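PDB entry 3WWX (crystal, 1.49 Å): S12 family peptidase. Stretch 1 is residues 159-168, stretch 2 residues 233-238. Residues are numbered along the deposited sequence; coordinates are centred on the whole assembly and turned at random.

Stretch 1 (159-168) SNTNFVLAGM
Stretch 2, residues 233-238: IAGAAG

Two alanines carry this contact, and small size is its rule. Stretch 1 is helical through Met168, with phi/psi near -60/-40 from Val164 on, after Asn160 at -69/-27, Thr161 at -60/-32, Asn162 at -58/-40 and Phe163 at -89/-23; Ser159 is at the N-cap position, its OG accepting a weak bond from Thr161 N at 3.4 Å. Stretch 2 is a tight turn: Gly235 at 48/-132, a positive phi that favours glycine, then Ala236 (-68/-6) and Ala237 (-93/-13) as a short 3-10 segment, held by Ala237 N to Ala234 O at 2.9 Å and Gly238 N to Gly235 O at 2.9 Å.

Both alanine CA-to-CB bonds point toward the helix. In register, Phe163 CA lies 4.8 Å from Ala237 CA and Val164 CA 5.4 Å from Ala236 CA. Ala237 CB sits 3.6 Å from Asn160 O, 3.9 Å from Phe163 CB and 4.3 Å from Val164 CG2. Ala236 CB packs 3.5 Å from Phe163 O and 3.9 Å from Gly167 CA; an ideal CB on Gly167 would fall 2.8 Å from Ala236 CB, a clash, so bare backbone admits the methyl.

Phe163, chi1 -82° (m) and chi2 72°, has its CA-to-CB bond toward the turn, and its CB lies 3.8 Å from Ala237 CA. Val164 is t, its CG2 4.0 Å from Ala234 O. No hydrogen bond crosses: close packing joins the stretches, burying 243 Å² in total.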

# COMPACT_ATOMS: atom_id res chain seq x y z
N SER A 159 -3.16 -10.32 2.71
CA SER A 159 -1.90 -11.03 2.91
C SER A 159 -0.76 -10.39 2.15
O SER A 159 -0.83 -10.20 0.93
CB SER A 159 -2.04 -12.49 2.46
OG SER A 159 -0.77 -13.12 2.49
N ASN A 160 0.29 -10.04 2.88
CA ASN A 160 1.42 -9.37 2.26
C ASN A 160 2.17 -10.32 1.34
O ASN A 160 2.80 -9.87 0.38
CB ASN A 160 2.30 -8.79 3.36
CG ASN A 160 1.64 -7.62 4.03
OD1 ASN A 160 1.23 -6.68 3.36
ND2 ASN A 160 1.43 -7.70 5.33
N THR A 161 2.10 -11.62 1.60
CA THR A 161 2.77 -12.60 0.74
C THR A 161 2.23 -12.51 -0.67
O THR A 161 2.96 -12.72 -1.64
CB THR A 161 2.55 -14.03 1.25
OG1 THR A 161 2.74 -14.03 2.67
CG2 THR A 161 3.56 -14.97 0.61
N ASN A 162 0.96 -12.16 -0.81
CA ASN A 162 0.37 -12.07 -2.13
C ASN A 162 1.11 -11.10 -3.02
O ASN A 162 1.29 -11.39 -4.20
CB ASN A 162 -1.09 -11.65 -2.05
CG ASN A 162 -1.98 -12.79 -1.62
OD1 ASN A 162 -1.72 -13.94 -1.95
ND2 ASN A 162 -3.04 -12.47 -0.90
N PHE A 163 1.54 -9.97 -2.46
CA PHE A 163 2.21 -8.96 -3.28
C PHE A 163 3.70 -9.15 -3.40
O PHE A 163 4.28 -8.73 -4.39
CB PHE A 163 1.80 -7.56 -2.86
CG PHE A 163 0.47 -7.16 -3.47
CD1 PHE A 163 -0.71 -7.72 -3.01
CD2 PHE A 163 0.41 -6.26 -4.52
CE1 PHE A 163 -1.92 -7.42 -3.58
CE2 PHE A 163 -0.82 -5.95 -5.09
CZ PHE A 163 -1.98 -6.53 -4.62
N VAL A 164 4.33 -9.84 -2.45
CA VAL A 164 5.69 -10.32 -2.69
C VAL A 164 5.72 -11.30 -3.87
O VAL A 164 6.57 -11.19 -4.76
CB VAL A 164 6.30 -10.91 -1.41
CG1 VAL A 164 7.68 -11.49 -1.68
CG2 VAL A 164 6.38 -9.83 -0.34
N LEU A 165 4.80 -12.25 -3.90
CA LEU A 165 4.64 -13.15 -5.05
C LEU A 165 4.37 -12.36 -6.33
O LEU A 165 4.96 -12.63 -7.37
CB LEU A 165 3.52 -14.15 -4.77
CG LEU A 165 3.89 -15.19 -3.71
CD1 LEU A 165 2.68 -15.89 -3.21
CD2 LEU A 165 4.93 -16.18 -4.27
N ALA A 166 3.48 -11.36 -6.26
CA ALA A 166 3.17 -10.58 -7.46
C ALA A 166 4.44 -9.91 -8.01
O ALA A 166 4.65 -9.85 -9.23
CB ALA A 166 2.11 -9.56 -7.14
N GLY A 167 5.29 -9.39 -7.13
CA GLY A 167 6.56 -8.83 -7.55
C GLY A 167 7.43 -9.87 -8.23
O GLY A 167 8.11 -9.57 -9.21
N MET A 168 7.45 -11.08 -7.70
CA MET A 168 8.24 -12.15 -8.30
C MET A 168 7.71 -12.48 -9.70
O MET A 168 8.51 -12.78 -10.61
CB MET A 168 8.23 -13.38 -7.39
CG MET A 168 9.00 -13.15 -6.13
SD MET A 168 8.73 -14.41 -4.86
CE MET A 168 9.48 -15.81 -5.63
N ILE A 233 11.75 -5.82 4.12
CA ILE A 233 10.69 -6.49 4.86
C ILE A 233 9.35 -6.42 4.14
O ILE A 233 8.48 -7.26 4.37
CB ILE A 233 10.50 -5.91 6.27
CG1 ILE A 233 10.30 -4.40 6.24
CG2 ILE A 233 11.66 -6.31 7.19
CD1 ILE A 233 9.76 -3.81 7.56
N ALA A 234 9.18 -5.41 3.28
CA ALA A 234 7.93 -5.17 2.56
C ALA A 234 8.05 -5.42 1.05
O ALA A 234 7.15 -6.01 0.43
CB ALA A 234 7.47 -3.73 2.85
N GLY A 235 9.13 -4.96 0.44
CA GLY A 235 9.28 -5.08 -1.00
C GLY A 235 8.05 -4.63 -1.76
O GLY A 235 7.50 -3.55 -1.51
N ALA A 236 7.63 -5.46 -2.71
CA ALA A 236 6.52 -5.11 -3.59
C ALA A 236 5.16 -5.04 -2.88
O ALA A 236 4.17 -4.62 -3.47
CB ALA A 236 6.46 -6.08 -4.76
N ALA A 237 5.13 -5.41 -1.60
CA ALA A 237 3.95 -5.24 -0.77
C ALA A 237 3.95 -3.93 -0.01
O ALA A 237 2.93 -3.55 0.55
CB ALA A 237 3.85 -6.39 0.20
N GLY A 238 5.08 -3.23 0.06
CA GLY A 238 5.10 -2.02 0.87
C GLY A 238 6.32 -1.14 1.00
O GLY A 238 6.34 -0.33 1.92